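Local coordinates for response regulator ChrA (Corynebacterium diphtheriae, PDB 4YN8), which probably binds DNA to regulate transcription as the response regulator of a haem-sensing two-component system, at residues I48-T53 with D112-T117; L158-L163 with T173-L178; L185-R190 with I194-Q199. The protein carries 1 engineered substitution. All coordinates share one frame; numbering follows the deposited sequence.

Overall arrangement
Contact 1 comes first along the chain and belongs to the receiver domain, where strand 50-53 of the parallel sheet meets helix 107-119. Contacts 2 and 3 follow, both within the LuxR-type helical region: contact 2 joins helices 160-167 and 171-185, and contact 3 packs the turn after helix 171-185 against helix 190-199. The centre of contact 1 lies about 56 Å from that of contact 2 and about 49 Å from that of contact 3, on the other side of the chain's centre. Contacts 2 and 3 are only about 15 Å apart, centre to centre, and touch through N160 and R190. Receiver and DNA-binding modules thus stand well separated in this model.

Contact 1 (I48-T53 with D112-T117); sequences IDVVVT and DAVVAT
A first torsion of 175° sets CG1 of V50 trans to its own backbone nitrogen, while T117 has chi1 -61°, putting OG1 beside the backbone N and leaving CG2 anti to it; the two methyls, V50 CG1 and T117 CG2, meet at 3.8 Å, with the side chains crossing at a slant. The T117 rotation also turns the hydroxyl back along the helix, where OG1 donates to A113 O at 2.7 Å. That carbonyl oxygen additionally accepts T117 N at 2.9 Å, the two donors arriving from opposite faces of its plane. The other methyl of V50, CG2, lies 3.9 Å from V114 O and more loosely beside V114 CG1. Further along the strand, V52 CG2 approaches V114 CG2 at 4.3 Å. V114 also touches I31 and L78, which belong to the sheet strands 31-37 and 77-81. The short strand and helix axes pass 9.1 Å apart at 136°, the helix running back against the strand direction, as in CheY-like receiver domains, whose helices cover a parallel sheet. Strand 50-53 leads directly into D54, a magnesium ligand. Chemically, the interface is a buried aliphatic one: methyls make most of the contact, one of them lying against a backbone carbonyl oxygen, while the only side-chain hydroxyl among the touching residues is bonded within its own helix, which allows T117 to offer the strand a hydrocarbon surface.

Contact 2 (L158-L163 with T173-L178); sequences LSNRQL and TVKTHL
N160 and L163, one helical turn apart, reach V174, K175 and L178 on the neighbouring helix. OD1 of N160 faces the methyl ends of L178 and V174, 3.4 Å from L178 CD1 and somewhat farther from V174 CG1, whereas N160 ND2 lies alongside the K175 chain, bent at chi2 and chi3, at 3.5 Å from K175 CG and 3.4 Å from K175 CE. Deeper in, L163 and V174 cross at about a right angle, L163 CD1 touching V174 CG1 at 3.8 Å while the second valine methyl, V174 CG2, lies 4.1 Å from L163 CB. With chi1 at 169°, V174 CG1 is anti to the backbone N and CG2 beside it, and both methyls face L163.

In the next shell, R190 NH2 lies very close to OD1 of N160, probably as a hydrogen bond, though too short to be trusted in detail. K175 NZ makes a long, weak ion pair with a sulfate. Helix 145-155 supports the apolar end, with N153 against L163 and I150 against L178. The start of helix 160-167 is itself secured by a capping box: S159 OG accepts from Q162 N at 3.1 Å, and S159 N donates to Q162 OE1 at 2.9 Å, in the carbonyl plane and on a lone pair, with an N-H...O angle of 170°. A short helix and a longer one, joined by a tight turn and held through such a small core, make up the helix-turn-helix of LuxR-type DNA-binding domains, in which the second helix usually serves for recognition.

Contact 3 (L185-R190 with I194-Q199); sequences LGVDNR and ITAARQ. With SO4 (sulfate ion), chain D.
L185 lays its CB against A196 CB at 4.2 Å, and its branch reaches on toward the backbone of A197. G186 then leaves the helix with a positive phi of 74° in a Schellman motif, reversing the chain. After this turn V187 faces the same alanine, its CG1 being 4.1 Å from A196 CB, so that the small methyl is approached by two apolar side chains. N189 occupies the N-cap position before helix 190-199. R190 opens that helix, and its O accepts I194 N at 3.1 Å, a first-turn bond with an N-H...O angle of 154°.

The R190 side chain leads elsewhere. With chi1 at 72°, CG sits between the backbone N and the carbonyl carbon, and a bend at chi3 brings the guanidinium round to the sulfate that the main chain already holds: R190 N donates to O4 of the ion at 2.9 Å. NH2 of R190 reaches sulfate O1 at 3.0 Å, NE adds a weak bond, and the sulfur lies in the guanidinium plane at its edge. Y182 OH binds the ion too, while NH2 probably also bonds N160. The sulfate probably came from the crystallisation liquor; its grip by a helix-start amide and an arginine edge is consistent with a site suited to an anion, though whether a DNA phosphate uses it is not established.

Contact 1 (I48-T53 with D112-T117)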
loop_
_atom_site.group_PDB
_atom_site.type_symbol
_atom_site.label_atom_id
_atom_site.label_comp_id
_atom_site.label_asym_id
_atom_site.label_seq_id
_atom_site.Cartn_x
_atom_site.Cartn_y
_atom_site.Cartn_z
ATOM N N ILE A 48 -24.932 -6.029 10.477
ATOM C CA ILE A 48 -23.490 -5.840 10.746
ATOM C C ILE A 48 -23.218 -4.419 11.118
ATOM O O ILE A 48 -23.500 -3.511 10.330
ATOM C CB ILE A 48 -22.660 -6.170 9.521
ATOM C CG1 ILE A 48 -22.948 -7.591 9.008
ATOM C CG2 ILE A 48 -21.149 -5.925 9.767
ATOM C CD1 ILE A 48 -22.757 -8.713 9.976
ATOM N N ASP A 49 -22.684 -4.220 12.318
ATOM C CA ASP A 49 -22.384 -2.857 12.818
ATOM C C ASP A 49 -21.005 -2.340 12.342
ATOM O O ASP A 49 -20.860 -1.161 12.036
ATOM C CB ASP A 49 -22.392 -2.875 14.325
ATOM C CG ASP A 49 -23.781 -3.069 14.928
ATOM O OD1 ASP A 49 -24.742 -2.496 14.364
ATOM O OD2 ASP A 49 -23.896 -3.787 15.950
ATOM N N VAL A 50 -20.035 -3.249 12.272
ATOM C CA VAL A 50 -18.656 -2.916 11.896
ATOM C C VAL A 50 -18.109 -4.073 11.051
ATOM O O VAL A 50 -18.279 -5.229 11.430
ATOM C CB VAL A 50 -17.785 -2.746 13.167
ATOM C CG1 VAL A 50 -16.357 -2.528 12.759
ATOM C CG2 VAL A 50 -18.258 -1.540 14.043
ATOM N N VAL A 51 -17.457 -3.750 9.957
ATOM C CA VAL A 51 -16.687 -4.712 9.221
ATOM C C VAL A 51 -15.211 -4.572 9.576
ATOM O O VAL A 51 -14.649 -3.445 9.475
ATOM C CB VAL A 51 -16.866 -4.551 7.693
ATOM C CG1 VAL A 51 -15.910 -5.436 6.933
ATOM C CG2 VAL A 51 -18.295 -4.830 7.265
ATOM N N VAL A 52 -14.616 -5.672 9.994
ATOM C CA VAL A 52 -13.193 -5.702 10.323
ATOM C C VAL A 52 -12.534 -6.551 9.251
ATOM O O VAL A 52 -12.830 -7.739 9.121
ATOM C CB VAL A 52 -12.956 -6.270 11.729
ATOM C CG1 VAL A 52 -11.468 -6.394 12.039
ATOM C CG2 VAL A 52 -13.669 -5.415 12.777
ATOM N N THR A 53 -11.622 -5.953 8.474
ATOM C CA THR A 53 -11.075 -6.648 7.303
ATOM C C THR A 53 -9.561 -6.471 7.167
ATOM O O THR A 53 -9.055 -5.488 7.601
ATOM C CB THR A 53 -11.743 -6.171 5.980
ATOM O OG1 THR A 53 -11.308 -7.020 4.868
ATOM C CG2 THR A 53 -11.436 -4.769 5.626
ATOM N N ASP A 112 -10.907 -0.799 21.440
ATOM C CA ASP A 112 -11.179 0.592 21.298
ATOM C C ASP A 112 -11.379 1.023 19.840
ATOM O O ASP A 112 -12.208 1.930 19.570
ATOM C CB ASP A 112 -10.037 1.398 21.907
ATOM C CG ASP A 112 -10.007 1.287 23.449
ATOM O OD1 ASP A 112 -10.878 0.597 24.065
ATOM O OD2 ASP A 112 -9.046 1.865 24.064
ATOM N N ALA A 113 -10.607 0.410 18.939
ATOM C CA ALA A 113 -10.771 0.654 17.477
ATOM C C ALA A 113 -12.133 0.196 16.949
ATOM O O ALA A 113 -12.780 0.897 16.164
ATOM C CB ALA A 113 -9.656 0.019 16.678
ATOM N N VAL A 114 -12.601 -0.946 17.427
ATOM C CA VAL A 114 -13.956 -1.378 17.064
ATOM C C VAL A 114 -15.022 -0.430 17.573
ATOM O O VAL A 114 -15.956 -0.018 16.836
ATOM C CB VAL A 114 -14.223 -2.818 17.501
ATOM C CG1 VAL A 114 -15.671 -3.189 17.264
ATOM C CG2 VAL A 114 -13.285 -3.779 16.745
ATOM N N VAL A 115 -14.915 -0.018 18.810
ATOM C CA VAL A 115 -15.885 0.920 19.320
ATOM C C VAL A 115 -15.864 2.243 18.596
ATOM O O VAL A 115 -16.906 2.804 18.252
ATOM C CB VAL A 115 -15.674 1.142 20.858
ATOM C CG1 VAL A 115 -16.540 2.298 21.334
ATOM C CG2 VAL A 115 -15.966 -0.137 21.647
ATOM N N ALA A 116 -14.675 2.785 18.350
ATOM C CA ALA A 116 -14.521 4.062 17.626
ATOM C C ALA A 116 -15.122 4.001 16.248
ATOM O O ALA A 116 -15.832 4.884 15.829
ATOM C CB ALA A 116 -13.062 4.403 17.491
ATOM N N THR A 117 -14.886 2.875 15.575
ATOM C CA THR A 117 -15.402 2.668 14.212
ATOM C C THR A 117 -16.914 2.653 14.225
ATOM O O THR A 117 -17.539 3.271 13.359
ATOM C CB THR A 117 -14.826 1.379 13.624
ATOM O OG1 THR A 117 -13.386 1.502 13.575
ATOM C CG2 THR A 117 -15.314 1.130 12.173
#

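Contact 2 (L158-L163 with T173-L178)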
loop_
_atom_site.group_PDB
_atom_site.type_symbol
_atom_site.label_atom_id
_atom_site.label_comp_id
_atom_site.label_asym_id
_atom_site.label_seq_id
_atom_site.Cartn_x
_atom_site.Cartn_y
_atom_site.Cartn_z
ATOM N N LEU A 158 25.451 11.769 -29.184
ATOM C CA LEU A 158 25.658 10.417 -29.707
ATOM C C LEU A 158 24.365 9.646 -29.733
ATOM O O LEU A 158 23.583 9.705 -28.798
ATOM C CB LEU A 158 26.702 9.684 -28.867
ATOM C CG LEU A 158 28.144 9.880 -29.251
ATOM C CD1 LEU A 158 28.643 11.298 -29.046
ATOM C CD2 LEU A 158 28.996 8.909 -28.467
ATOM N N SER A 159 24.154 8.868 -30.792
ATOM C CA SER A 159 23.040 7.924 -30.895
ATOM C C SER A 159 23.337 6.701 -30.017
ATOM O O SER A 159 24.486 6.492 -29.567
ATOM C CB SER A 159 22.917 7.415 -32.342
ATOM O OG SER A 159 24.089 6.725 -32.728
ATOM N N ASN A 160 22.333 5.861 -29.836
ATOM C CA ASN A 160 22.519 4.604 -29.099
ATOM C C ASN A 160 23.626 3.758 -29.705
ATOM O O ASN A 160 24.434 3.207 -28.971
ATOM C CB ASN A 160 21.229 3.834 -29.077
ATOM C CG ASN A 160 20.182 4.436 -28.161
ATOM O OD1 ASN A 160 20.363 5.441 -27.465
ATOM N ND2 ASN A 160 19.053 3.814 -28.169
ATOM N N ARG A 161 23.742 3.726 -31.042
ATOM C CA ARG A 161 24.779 2.927 -31.696
ATOM C C ARG A 161 26.143 3.511 -31.440
ATOM O O ARG A 161 27.111 2.801 -31.216
ATOM C CB ARG A 161 24.576 2.820 -33.221
ATOM C CG ARG A 161 25.599 1.904 -33.911
ATOM C CD ARG A 161 25.627 1.981 -35.460
ATOM N NE ARG A 161 25.777 3.358 -35.989
ATOM C CZ ARG A 161 26.838 4.168 -35.806
ATOM N NH1 ARG A 161 27.912 3.793 -35.086
ATOM N NH2 ARG A 161 26.821 5.385 -36.345
ATOM N N GLN A 162 26.238 4.833 -31.475
ATOM C CA GLN A 162 27.500 5.463 -31.223
ATOM C C GLN A 162 27.969 5.277 -29.786
ATOM O O GLN A 162 29.176 5.159 -29.519
ATOM C CB GLN A 162 27.398 6.962 -31.562
ATOM C CG GLN A 162 27.428 7.213 -33.067
ATOM C CD GLN A 162 27.107 8.645 -33.405
ATOM O OE1 GLN A 162 26.196 9.239 -32.846
ATOM N NE2 GLN A 162 27.801 9.169 -34.369
ATOM N N LEU A 163 27.012 5.300 -28.865
ATOM C CA LEU A 163 27.276 5.090 -27.455
ATOM C C LEU A 163 27.799 3.698 -27.257
ATOM O O LEU A 163 28.746 3.515 -26.549
ATOM C CB LEU A 163 26.007 5.255 -26.602
ATOM C CG LEU A 163 25.489 6.678 -26.387
ATOM C CD1 LEU A 163 24.134 6.729 -25.709
ATOM C CD2 LEU A 163 26.511 7.436 -25.583
ATOM N N THR A 173 22.155 -2.984 -23.841
ATOM C CA THR A 173 22.662 -2.590 -22.526
ATOM C C THR A 173 22.525 -1.059 -22.389
ATOM O O THR A 173 22.049 -0.567 -21.309
ATOM C CB THR A 173 24.115 -2.988 -22.363
ATOM O OG1 THR A 173 24.235 -4.416 -22.442
ATOM C CG2 THR A 173 24.655 -2.556 -21.032
ATOM N N VAL A 174 22.899 -0.341 -23.458
ATOM C CA VAL A 174 22.712 1.164 -23.506
ATOM C C VAL A 174 21.253 1.498 -23.252
ATOM O O VAL A 174 20.910 2.361 -22.408
ATOM C CB VAL A 174 23.134 1.803 -24.846
ATOM C CG1 VAL A 174 22.685 3.256 -24.943
ATOM C CG2 VAL A 174 24.652 1.738 -25.019
ATOM N N LYS A 175 20.368 0.852 -24.003
ATOM C CA LYS A 175 18.924 1.125 -23.847
ATOM C C LYS A 175 18.374 0.841 -22.420
ATOM O O LYS A 175 17.581 1.606 -21.889
ATOM C CB LYS A 175 18.126 0.384 -24.948
ATOM C CG LYS A 175 17.698 1.290 -26.108
ATOM C CD LYS A 175 16.376 2.049 -25.741
ATOM C CE LYS A 175 16.357 3.575 -26.032
ATOM N NZ LYS A 175 15.199 4.313 -25.429
ATOM N N THR A 176 18.801 -0.241 -21.801
ATOM C CA THR A 176 18.435 -0.545 -20.426
ATOM C C THR A 176 18.878 0.540 -19.446
ATOM O O THR A 176 18.119 0.926 -18.549
ATOM C CB THR A 176 18.995 -1.903 -20.031
ATOM O OG1 THR A 176 18.392 -2.865 -20.922
ATOM C CG2 THR A 176 18.657 -2.226 -18.622
ATOM N N HIS A 177 20.111 1.013 -19.610
ATOM C CA HIS A 177 20.616 2.096 -18.791
ATOM C C HIS A 177 19.776 3.338 -19.007
ATOM O O HIS A 177 19.506 4.034 -18.037
ATOM C CB HIS A 177 22.062 2.430 -19.110
ATOM C CG HIS A 177 23.062 1.435 -18.603
ATOM N ND1 HIS A 177 23.150 1.050 -17.279
ATOM C CD2 HIS A 177 24.051 0.773 -19.250
ATOM C CE1 HIS A 177 24.147 0.191 -17.130
ATOM N NE2 HIS A 177 24.698 -0.007 -18.317
ATOM N N LEU A 178 19.467 3.663 -20.249
ATOM C CA LEU A 178 18.643 4.858 -20.535
ATOM C C LEU A 178 17.299 4.754 -19.855
ATOM O O LEU A 178 16.795 5.756 -19.292
ATOM C CB LEU A 178 18.475 5.141 -22.020
ATOM C CG LEU A 178 19.741 5.553 -22.755
ATOM C CD1 LEU A 178 19.459 5.610 -24.242
ATOM C CD2 LEU A 178 20.291 6.858 -22.188
#

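Contact 3 (L185-R190 with I194-Q199)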
loop_
_atom_site.group_PDB
_atom_site.type_symbol
_atom_site.label_atom_id
_atom_site.label_comp_id
_atom_site.label_asym_id
_atom_site.label_seq_id
_atom_site.Cartn_x
_atom_site.Cartn_y
_atom_site.Cartn_z
ATOM N N LEU A 185 15.563 10.635 -13.552
ATOM C CA LEU A 185 15.476 12.060 -13.946
ATOM C C LEU A 185 14.053 12.588 -14.092
ATOM O O LEU A 185 13.859 13.790 -14.235
ATOM C CB LEU A 185 16.262 12.293 -15.241
ATOM C CG LEU A 185 17.767 12.038 -15.097
ATOM C CD1 LEU A 185 18.442 12.354 -16.426
ATOM C CD2 LEU A 185 18.393 12.857 -13.996
ATOM N N GLY A 186 13.063 11.696 -14.127
ATOM C CA GLY A 186 11.674 12.113 -14.333
ATOM C C GLY A 186 11.348 12.525 -15.742
ATOM O O GLY A 186 10.550 13.449 -15.956
ATOM N N VAL A 187 11.970 11.893 -16.745
ATOM C CA VAL A 187 11.798 12.307 -18.140
ATOM C C VAL A 187 11.535 11.075 -18.969
ATOM O O VAL A 187 11.620 9.962 -18.458
ATOM C CB VAL A 187 13.051 13.034 -18.690
ATOM C CG1 VAL A 187 13.386 14.240 -17.816
ATOM C CG2 VAL A 187 14.253 12.100 -18.739
ATOM N N ASP A 188 11.265 11.260 -20.253
ATOM C CA ASP A 188 11.017 10.087 -21.113
ATOM C C ASP A 188 11.675 10.151 -22.477
ATOM O O ASP A 188 11.344 9.369 -23.370
ATOM C CB ASP A 188 9.506 9.862 -21.244
ATOM C CG ASP A 188 8.825 10.924 -22.080
ATOM O OD1 ASP A 188 9.495 11.705 -22.771
ATOM O OD2 ASP A 188 7.564 10.974 -22.064
ATOM N N ASN A 189 12.635 11.049 -22.664
ATOM C CA ASN A 189 13.400 11.082 -23.869
ATOM C C ASN A 189 14.777 11.696 -23.611
ATOM O O ASN A 189 15.006 12.326 -22.567
ATOM C CB ASN A 189 12.692 11.894 -24.954
ATOM C CG ASN A 189 12.480 13.338 -24.547
ATOM O OD1 ASN A 189 11.462 13.687 -23.935
ATOM N ND2 ASN A 189 13.407 14.176 -24.883
ATOM N N ARG A 190 15.646 11.529 -24.594
ATOM C CA ARG A 190 17.062 11.905 -24.473
ATOM C C ARG A 190 17.336 13.415 -24.374
ATOM O O ARG A 190 18.212 13.831 -23.625
ATOM C CB ARG A 190 17.956 11.251 -25.565
ATOM C CG ARG A 190 17.851 11.749 -26.996
ATOM C CD ARG A 190 18.827 10.975 -27.924
ATOM N NE ARG A 190 18.536 9.581 -27.725
ATOM C CZ ARG A 190 19.378 8.545 -27.677
ATOM N NH1 ARG A 190 20.681 8.608 -27.881
ATOM N NH2 ARG A 190 18.836 7.393 -27.419
ATOM N N ILE A 194 18.993 15.299 -21.009
ATOM C CA ILE A 194 20.132 16.196 -20.986
ATOM C C ILE A 194 19.785 17.479 -20.229
ATOM O O ILE A 194 20.576 17.925 -19.389
ATOM C CB ILE A 194 20.650 16.547 -22.395
ATOM C CG1 ILE A 194 21.252 15.304 -23.080
ATOM C CG2 ILE A 194 21.703 17.663 -22.344
ATOM C CD1 ILE A 194 22.441 14.749 -22.315
ATOM N N THR A 195 18.638 18.065 -20.542
ATOM C CA THR A 195 18.173 19.248 -19.777
ATOM C C THR A 195 18.083 18.977 -18.275
ATOM O O THR A 195 18.589 19.774 -17.468
ATOM C CB THR A 195 16.807 19.718 -20.292
ATOM O OG1 THR A 195 16.966 20.036 -21.663
ATOM C CG2 THR A 195 16.324 20.928 -19.558
ATOM N N ALA A 196 17.502 17.861 -17.878
ATOM C CA ALA A 196 17.406 17.548 -16.467
ATOM C C ALA A 196 18.782 17.333 -15.837
ATOM O O ALA A 196 19.022 17.747 -14.716
ATOM C CB ALA A 196 16.527 16.332 -16.223
ATOM N N ALA A 197 19.685 16.662 -16.566
ATOM C CA ALA A 197 21.006 16.364 -16.044
ATOM C C ALA A 197 21.792 17.666 -15.857
ATOM O O ALA A 197 22.554 17.802 -14.923
ATOM C CB ALA A 197 21.750 15.465 -16.982
ATOM N N ARG A 198 21.564 18.613 -16.750
ATOM C CA ARG A 198 22.184 19.952 -16.594
ATOM C C ARG A 198 21.605 20.751 -15.409
ATOM O O ARG A 198 22.392 21.328 -14.632
ATOM C CB ARG A 198 22.033 20.774 -17.876
ATOM C CG ARG A 198 22.844 20.248 -19.015
ATOM C CD ARG A 198 22.546 20.995 -20.282
ATOM N NE ARG A 198 23.542 20.737 -21.317
ATOM C CZ ARG A 198 23.406 21.142 -22.567
ATOM N NH1 ARG A 198 22.308 21.813 -22.924
ATOM N NH2 ARG A 198 24.404 20.914 -23.412
ATOM N N GLN A 199 20.279 20.742 -15.245
ATOM C CA GLN A 199 19.641 21.446 -14.135
ATOM C C GLN A 199 20.076 20.859 -12.811
ATOM O O GLN A 199 20.313 21.576 -11.815
ATOM C CB GLN A 199 18.128 21.336 -14.261
ATOM C CG GLN A 199 17.627 22.139 -15.436
ATOM C CD GLN A 199 16.181 21.886 -15.733
ATOM O OE1 GLN A 199 15.612 20.877 -15.278
ATOM N NE2 GLN A 199 15.565 22.772 -16.519
HETATM S S SO4 D . 15.005 8.314 -26.734
HETATM O O1 SO4 D . 16.234 7.787 -26.074
HETATM O O2 SO4 D . 14.936 7.912 -28.133
HETATM O O3 SO4 D . 13.994 7.691 -25.884
HETATM O O4 SO4 D . 14.857 9.772 -26.776
#